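Long-range contacts in putative ATP-grasp superfamily protein (Archaeoglobus fulgidus, PDB 3DF7), which is of unknown function but, as a member of the ATP-grasp superfamily, probably binds ATP and a metal ion: residues 280-285 with 298-303; 25-30 with 252-257; 133-138 with 162-167. All coordinates share one frame; numbering follows the deposited sequence.

Contacts 1 and 2 adjoin, their centres 11 Å apart: L299 of contact 1 packs on A26 of contact 2, and V281 and I301 meet the turn at 252-257. Contact 2 is the buried member of the set, an apolar meeting of a helix with a turn whose few polar links run through water. Contact 1, partly buried, joins neighbouring strands and adds a salt bridge between side chains to its ladder of backbone bonds. Contact 3, also partly buried but farther out, pairs antiparallel strands in a different sheet, about 15 Å from either other contact between nearest atoms; its strand pairing is short and ends beside a water-bridged lysine.

Contact 1. Residues 280-285 with 298-303; sequences MVRKSK and TLEIID
R282 grips E300 side-on in a two-pronged salt bridge across paired strands: NE reaches OE2 at 3.1 Å and NH2 reaches OE1 at 3.1 Å, with the guanidinium and carboxylate planes 59° apart. With R282 CG between the backbone N and the carbonyl carbon (chi1 70°), CG itself lies near E300 OE2. The hydroxyl S284 OG also donates to E300 OE2, at 2.6 Å, arriving from the face of the carboxylate plane opposite R282 NE; T298 OG1 lies 2.8 Å from S284 OG. An alanine at R282 would probably leave the E300 carboxylate without its charged mate and freer to turn about the serine bond.

Carbon contacts flank the ladder on both faces: I302 CD1 lies over the centre of the charged R282 guanidinium, 4.0 Å from CZ, and on the other face V281 CG1 meets L299 CD1 at 4.0 Å.

The backbone is regularly antiparallel. Hydrogen-bonded pairs M280–I302, R282–E300 and S284–T298 alternate with non-hydrogen-bonded V281–I301 and K283–L299, and V281 CA lies 3.2 Å from E300 O in a CA-H...O contact.

Both strands belong to the large antiparallel sheet: V281 and K283 bond onward to strand 194-200, and L299 to V292. L299 packs on V22 and A26 of helix 18-35, K283 NZ forms a salt bridge with E23 of that helix, and V281 meets A255.

Contact 2. Residues 25-30 with 252-257; sequences LAMFKS and PVVAFS
V254 drives one methyl, CG1, against A26, M27 and S30 of helix 18-35, the helix that links the adjacent parallel strands 3-8 and 40-42 in a beta-alpha-beta crossover of the N-terminal parallel sheet. Its partner, residues 252-257, is a turn leading into helix 256-260. Phi and psi are helical throughout the turn, but the backbone bonds A255 N to P252 O and F256 N to V253 O span three residues.

In V254, CG1 lies anti to the carbonyl carbon (chi1 -54°), and from there it meets the helix backbone as well as its side chains. It stands 3.5 Å from A26 O and close to A26 CB, and S30 CB, one helical turn on, approaches the same methyl. The side chains of A26 and S30 set off toward the turn, and those of V253 and V254 toward the helix. An alanine, a serine and two valines thus stand between the backbones, and S30 CA and V254 CA are 5.4 Å apart.

M27 presents its flank to the turn. Its side chain crosses that of V253 at about a right angle, with M27 CG and V253 CG1 4.2 Å apart. This side chain, a selenomethionine bent at its third torsion, also touches T251 and comes within about 4 Å (nearest atoms) of a bound acetate ion, probably from the crystallisation liquor.

S30 supplies the polar part of the contact. Its OG is anti to the backbone N (chi1 177°), which carries it over the turn, 3.6 Å from V254 CA. Two waters there bridge helix to turn: one lies 3.1 Å from S30 OG and donates to V253 O, a carbonyl that also accepts the N-H of F256; the second lies 2.9 Å from S30 OG and donates to V254 O at 2.9 Å.

Contact 3. Residues 133-138 with 162-167; sequences DCKFII and QEFIEG
K135 lies alongside F164, the two side chains pointing the same way from just before strand 136-140 and just after strand 159-163. From CB the lysine sets off with CG anti to its backbone N (chi1 174°) and stays extended to the tip. CG and CD first run past F164 CB, which CG approaches to 4.1 Å. CE reaches the ring itself, 3.7 Å from CD2, with CG of the ring a little farther off. NZ, lying oblique to the ring, is 3.7 Å from F164 CD2 and nearly as close to CE2. Beyond the ring NZ donates to a water at 2.6 Å, and that water donates in turn to E166 OE1; the lysine and glutamate charges are therefore joined through solvent, with no direct salt bridge.

On its CD1 side F164 is met by I137 CG2 at 4.0 Å, so the aliphatic part of K135 and the isoleucine methyl approach different rim atoms of the ring. Just before strand 136-140, C134 SG rests on E163 CB at 3.6 Å; the carboxylate of E163 turns to another partner, its OE1 accepting from Q126 N.

The backbone ties these side chains together. K135 O accepts F164 N at 2.9 Å and also a water that donates to F164 O, while E163 CA-H points to the same oxygen. Next along, I137 and Q162 form a hydrogen-bonded antiparallel pair, bonded in both directions, and F136 with E163 a non-hydrogen-bonded one, where the side chains diverge.

Strand 136-140 is an outer strand of a three-stranded antiparallel sheet, with 159-163 in the middle and 127-128 beyond, where Q162 NE2 bonds to T127 OG1. A small antiparallel sheet of this kind within the ATP-grasp domain is consistent with the subdomain that, in this superfamily, closes over the nucleotide.

Contact 1. Residues 280-285 with 298-303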
# COMPACT_ATOMS: atom_id res chain seq x y z
N MSE A 280 5.48 -4.32 -15.59
CA MSE A 280 4.07 -3.97 -15.56
C MSE A 280 3.41 -4.98 -14.64
O MSE A 280 3.53 -6.19 -14.85
CB MSE A 280 3.40 -4.05 -16.94
CG MSE A 280 1.87 -3.86 -16.83
SE MSE A 280 0.89 -3.82 -18.50
CE MSE A 280 1.04 -1.92 -18.88
N VAL A 281 2.74 -4.49 -13.61
CA VAL A 281 2.02 -5.37 -12.70
C VAL A 281 0.56 -5.23 -13.13
O VAL A 281 0.09 -4.12 -13.34
CB VAL A 281 2.16 -4.92 -11.22
CG1 VAL A 281 1.35 -5.84 -10.30
CG2 VAL A 281 3.62 -4.92 -10.80
N ARG A 282 -0.15 -6.34 -13.30
CA ARG A 282 -1.54 -6.22 -13.69
C ARG A 282 -2.41 -7.33 -13.13
O ARG A 282 -1.97 -8.48 -12.99
CB ARG A 282 -1.68 -6.17 -15.22
CG ARG A 282 -1.37 -7.47 -15.93
CD ARG A 282 -1.41 -7.30 -17.45
NE ARG A 282 -1.06 -8.54 -18.13
CZ ARG A 282 -0.77 -8.66 -19.42
NH1 ARG A 282 -0.78 -7.59 -20.22
NH2 ARG A 282 -0.45 -9.84 -19.91
N LYS A 283 -3.64 -6.96 -12.81
CA LYS A 283 -4.61 -7.91 -12.29
C LYS A 283 -5.38 -8.41 -13.50
O LYS A 283 -5.78 -7.63 -14.37
CB LYS A 283 -5.55 -7.21 -11.30
CG LYS A 283 -6.61 -8.10 -10.71
CD LYS A 283 -7.56 -7.31 -9.82
CE LYS A 283 -6.82 -6.68 -8.64
NZ LYS A 283 -7.73 -5.95 -7.73
N SER A 284 -5.57 -9.72 -13.56
CA SER A 284 -6.28 -10.31 -14.69
C SER A 284 -7.03 -11.55 -14.25
O SER A 284 -7.04 -11.91 -13.07
CB SER A 284 -5.28 -10.68 -15.79
OG SER A 284 -4.23 -11.49 -15.28
N LYS A 285 -7.68 -12.19 -15.22
CA LYS A 285 -8.44 -13.40 -14.98
C LYS A 285 -7.75 -14.58 -15.66
O LYS A 285 -7.53 -14.57 -16.87
CB LYS A 285 -9.87 -13.26 -15.53
CG LYS A 285 -10.68 -12.11 -14.92
CD LYS A 285 -10.91 -12.31 -13.43
CE LYS A 285 -12.37 -12.62 -13.11
NZ LYS A 285 -12.85 -13.87 -13.77
N THR A 298 -5.69 -13.54 -11.19
CA THR A 298 -4.24 -13.69 -11.23
C THR A 298 -3.59 -12.32 -11.22
O THR A 298 -4.17 -11.33 -11.68
CB THR A 298 -3.78 -14.42 -12.51
OG1 THR A 298 -4.39 -13.81 -13.66
CG2 THR A 298 -4.15 -15.90 -12.45
N LEU A 299 -2.38 -12.25 -10.67
CA LEU A 299 -1.65 -11.00 -10.65
C LEU A 299 -0.35 -11.32 -11.37
O LEU A 299 0.37 -12.25 -10.98
CB LEU A 299 -1.37 -10.54 -9.22
CG LEU A 299 -0.78 -9.12 -9.15
CD1 LEU A 299 -1.84 -8.11 -9.56
CD2 LEU A 299 -0.28 -8.84 -7.76
N GLU A 300 -0.05 -10.57 -12.42
CA GLU A 300 1.15 -10.80 -13.20
C GLU A 300 2.14 -9.67 -13.03
O GLU A 300 1.77 -8.56 -12.64
CB GLU A 300 0.81 -10.88 -14.70
CG GLU A 300 -0.35 -11.77 -15.08
CD GLU A 300 -0.85 -11.47 -16.48
OE1 GLU A 300 -0.08 -11.68 -17.45
OE2 GLU A 300 -2.01 -11.02 -16.62
N ILE A 301 3.40 -9.98 -13.31
CA ILE A 301 4.49 -9.02 -13.28
C ILE A 301 5.28 -9.36 -14.55
O ILE A 301 5.89 -10.42 -14.64
CB ILE A 301 5.40 -9.21 -12.06
CG1 ILE A 301 4.57 -9.19 -10.78
CG2 ILE A 301 6.43 -8.09 -12.02
CD1 ILE A 301 5.38 -9.40 -9.52
N ILE A 302 5.24 -8.46 -15.53
CA ILE A 302 5.92 -8.72 -16.80
C ILE A 302 6.85 -7.59 -17.24
O ILE A 302 6.61 -6.43 -16.91
CB ILE A 302 4.90 -8.92 -17.93
CG1 ILE A 302 4.13 -7.62 -18.16
CG2 ILE A 302 3.92 -10.03 -17.57
CD1 ILE A 302 3.06 -7.71 -19.24
N ASP A 303 7.90 -7.93 -17.98
CA ASP A 303 8.81 -6.91 -18.46
C ASP A 303 8.05 -6.02 -19.44
O ASP A 303 7.28 -6.52 -20.27
CB ASP A 303 10.02 -7.51 -19.20
CG ASP A 303 10.84 -8.44 -18.34
OD1 ASP A 303 11.04 -8.15 -17.13
OD2 ASP A 303 11.33 -9.45 -18.89

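Contact 2. Residues 25-30 with 252-257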
# COMPACT_ATOMS: atom_id res chain seq x y z
N LEU A 25 -2.23 -11.37 -1.32
CA LEU A 25 -1.40 -12.57 -1.39
C LEU A 25 -0.06 -12.24 -2.04
O LEU A 25 0.98 -12.72 -1.61
CB LEU A 25 -2.11 -13.66 -2.19
CG LEU A 25 -1.30 -14.93 -2.45
CD1 LEU A 25 -0.87 -15.57 -1.13
CD2 LEU A 25 -2.13 -15.90 -3.27
N ALA A 26 -0.10 -11.43 -3.10
CA ALA A 26 1.11 -11.04 -3.81
C ALA A 26 2.03 -10.24 -2.90
O ALA A 26 3.25 -10.45 -2.88
CB ALA A 26 0.74 -10.21 -5.04
N MSE A 27 1.45 -9.33 -2.12
CA MSE A 27 2.25 -8.53 -1.21
C MSE A 27 2.86 -9.40 -0.11
O MSE A 27 4.01 -9.20 0.26
CB MSE A 27 1.42 -7.41 -0.59
CG MSE A 27 1.17 -6.23 -1.52
SE MSE A 27 0.30 -4.73 -0.64
CE MSE A 27 -1.52 -5.19 -1.07
N PHE A 28 2.08 -10.34 0.42
CA PHE A 28 2.60 -11.20 1.48
C PHE A 28 3.77 -12.04 0.95
O PHE A 28 4.81 -12.16 1.60
CB PHE A 28 1.52 -12.15 2.01
CG PHE A 28 1.98 -13.01 3.15
CD1 PHE A 28 1.99 -12.52 4.46
CD2 PHE A 28 2.43 -14.31 2.93
CE1 PHE A 28 2.44 -13.30 5.52
CE2 PHE A 28 2.88 -15.11 3.98
CZ PHE A 28 2.89 -14.60 5.28
N LYS A 29 3.58 -12.63 -0.23
CA LYS A 29 4.63 -13.44 -0.85
C LYS A 29 5.88 -12.59 -1.04
O LYS A 29 6.99 -13.00 -0.69
CB LYS A 29 4.14 -13.98 -2.20
CG LYS A 29 5.15 -14.87 -2.93
CD LYS A 29 4.66 -15.20 -4.34
CE LYS A 29 5.54 -16.22 -5.03
NZ LYS A 29 6.98 -15.84 -5.00
N SER A 30 5.69 -11.40 -1.60
CA SER A 30 6.80 -10.49 -1.85
C SER A 30 7.50 -10.08 -0.56
O SER A 30 8.73 -10.03 -0.51
CB SER A 30 6.29 -9.24 -2.59
OG SER A 30 7.34 -8.31 -2.78
N PRO A 252 2.51 -2.12 -5.81
CA PRO A 252 3.69 -1.91 -6.65
C PRO A 252 4.98 -2.54 -6.09
O PRO A 252 5.94 -2.78 -6.83
CB PRO A 252 3.78 -0.39 -6.74
CG PRO A 252 2.33 0.03 -6.69
CD PRO A 252 1.79 -0.85 -5.58
N VAL A 253 4.98 -2.81 -4.79
CA VAL A 253 6.14 -3.40 -4.14
C VAL A 253 6.49 -4.79 -4.71
O VAL A 253 7.65 -5.18 -4.72
CB VAL A 253 5.91 -3.54 -2.61
CG1 VAL A 253 4.96 -4.71 -2.31
CG2 VAL A 253 7.23 -3.73 -1.91
N VAL A 254 5.49 -5.52 -5.18
CA VAL A 254 5.74 -6.86 -5.71
C VAL A 254 6.68 -6.84 -6.91
O VAL A 254 7.35 -7.83 -7.19
CB VAL A 254 4.42 -7.58 -6.10
CG1 VAL A 254 3.46 -7.58 -4.92
CG2 VAL A 254 3.79 -6.91 -7.32
N ALA A 255 6.74 -5.71 -7.61
CA ALA A 255 7.60 -5.61 -8.79
C ALA A 255 9.05 -5.22 -8.50
O ALA A 255 9.90 -5.29 -9.39
CB ALA A 255 6.99 -4.62 -9.78
N PHE A 256 9.34 -4.82 -7.27
CA PHE A 256 10.70 -4.38 -6.94
C PHE A 256 11.85 -5.33 -7.28
O PHE A 256 12.85 -4.90 -7.85
CB PHE A 256 10.76 -3.96 -5.47
CG PHE A 256 10.01 -2.67 -5.16
CD1 PHE A 256 9.22 -2.05 -6.13
CD2 PHE A 256 10.09 -2.10 -3.90
CE1 PHE A 256 8.53 -0.86 -5.84
CE2 PHE A 256 9.41 -0.91 -3.60
CZ PHE A 256 8.63 -0.30 -4.57
N SER A 257 11.73 -6.61 -6.93
CA SER A 257 12.81 -7.55 -7.23
C SER A 257 13.16 -7.61 -8.71
O SER A 257 14.33 -7.52 -9.08
CB SER A 257 12.46 -8.96 -6.74
OG SER A 257 12.52 -9.03 -5.33
O HOH W 1 9.62 -6.17 -2.79
O HOH W 2 8.27 -9.67 -5.21

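Contact 3. Residues 133-138 with 162-167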
# COMPACT_ATOMS: atom_id res chain seq x y z
N ASP A 133 -19.18 21.91 -6.10
CA ASP A 133 -19.61 22.58 -7.32
C ASP A 133 -18.78 22.10 -8.50
O ASP A 133 -19.26 22.03 -9.63
CB ASP A 133 -19.48 24.10 -7.19
CG ASP A 133 -20.52 24.69 -6.25
OD1 ASP A 133 -21.69 24.28 -6.35
OD2 ASP A 133 -20.16 25.56 -5.43
N CYS A 134 -17.51 21.78 -8.24
CA CYS A 134 -16.62 21.30 -9.28
C CYS A 134 -16.89 19.82 -9.56
O CYS A 134 -17.52 19.15 -8.75
CB CYS A 134 -15.16 21.47 -8.85
SG CYS A 134 -14.72 20.56 -7.33
N LYS A 135 -16.41 19.33 -10.70
CA LYS A 135 -16.59 17.92 -11.03
C LYS A 135 -15.97 17.12 -9.89
O LYS A 135 -14.81 17.33 -9.52
CB LYS A 135 -15.87 17.59 -12.34
CG LYS A 135 -15.88 16.12 -12.70
CD LYS A 135 -15.04 15.87 -13.93
CE LYS A 135 -15.01 14.40 -14.30
NZ LYS A 135 -14.24 14.17 -15.56
N PHE A 136 -16.75 16.20 -9.33
CA PHE A 136 -16.27 15.40 -8.21
C PHE A 136 -16.77 13.97 -8.26
O PHE A 136 -17.69 13.64 -9.00
CB PHE A 136 -16.71 16.05 -6.89
CG PHE A 136 -18.18 15.87 -6.58
CD1 PHE A 136 -18.62 14.79 -5.81
CD2 PHE A 136 -19.12 16.77 -7.08
CE1 PHE A 136 -19.97 14.60 -5.55
CE2 PHE A 136 -20.48 16.59 -6.82
CZ PHE A 136 -20.91 15.51 -6.05
N ILE A 137 -16.12 13.11 -7.48
CA ILE A 137 -16.52 11.72 -7.38
C ILE A 137 -16.68 11.47 -5.89
O ILE A 137 -16.18 12.25 -5.08
CB ILE A 137 -15.44 10.76 -7.93
CG1 ILE A 137 -14.10 11.03 -7.26
CG2 ILE A 137 -15.34 10.90 -9.44
CD1 ILE A 137 -12.99 10.09 -7.71
N ILE A 138 -17.40 10.42 -5.53
CA ILE A 138 -17.56 10.12 -4.12
C ILE A 138 -16.75 8.88 -3.79
O ILE A 138 -16.47 8.07 -4.67
CB ILE A 138 -19.04 9.87 -3.73
CG1 ILE A 138 -19.59 8.67 -4.51
CG2 ILE A 138 -19.86 11.12 -3.99
CD1 ILE A 138 -20.91 8.16 -3.96
N GLN A 162 -15.03 14.46 -3.52
CA GLN A 162 -13.69 14.95 -3.83
C GLN A 162 -13.51 15.30 -5.28
O GLN A 162 -13.83 14.51 -6.18
CB GLN A 162 -12.64 13.92 -3.41
CG GLN A 162 -11.21 14.44 -3.57
CD GLN A 162 -10.18 13.54 -2.93
OE1 GLN A 162 -9.88 12.45 -3.43
NE2 GLN A 162 -9.63 13.98 -1.80
N GLU A 163 -13.00 16.50 -5.50
CA GLU A 163 -12.74 17.02 -6.84
C GLU A 163 -11.98 15.99 -7.67
O GLU A 163 -11.00 15.39 -7.20
CB GLU A 163 -11.94 18.32 -6.72
CG GLU A 163 -11.20 18.74 -8.00
CD GLU A 163 -10.40 20.02 -7.82
OE1 GLU A 163 -9.90 20.26 -6.70
OE2 GLU A 163 -10.26 20.78 -8.80
N PHE A 164 -12.42 15.79 -8.90
CA PHE A 164 -11.76 14.84 -9.78
C PHE A 164 -10.59 15.55 -10.44
O PHE A 164 -10.76 16.60 -11.07
CB PHE A 164 -12.72 14.34 -10.87
CG PHE A 164 -12.11 13.32 -11.78
CD1 PHE A 164 -12.00 11.99 -11.38
CD2 PHE A 164 -11.62 13.69 -13.03
CE1 PHE A 164 -11.40 11.04 -12.21
CE2 PHE A 164 -11.01 12.75 -13.87
CZ PHE A 164 -10.91 11.43 -13.46
N ILE A 165 -9.41 14.98 -10.31
CA ILE A 165 -8.22 15.56 -10.90
C ILE A 165 -7.87 14.76 -12.15
O ILE A 165 -7.65 13.56 -12.09
CB ILE A 165 -7.03 15.52 -9.92
CG1 ILE A 165 -7.41 16.24 -8.62
CG2 ILE A 165 -5.81 16.15 -10.56
CD1 ILE A 165 -7.81 17.70 -8.79
N GLU A 166 -7.83 15.44 -13.29
CA GLU A 166 -7.52 14.80 -14.56
C GLU A 166 -6.03 14.87 -14.86
O GLU A 166 -5.47 15.96 -14.94
CB GLU A 166 -8.31 15.46 -15.68
CG GLU A 166 -8.18 14.80 -17.03
CD GLU A 166 -9.15 15.38 -18.05
OE1 GLU A 166 -10.37 15.35 -17.79
OE2 GLU A 166 -8.69 15.85 -19.12
N GLY A 167 -5.41 13.71 -15.02
CA GLY A 167 -3.99 13.69 -15.31
C GLY A 167 -3.35 12.33 -15.11
O GLY A 167 -4.03 11.31 -15.05
O HOH W 3 -12.10 15.62 -15.82
O HOH W 4 -12.76 18.45 -11.09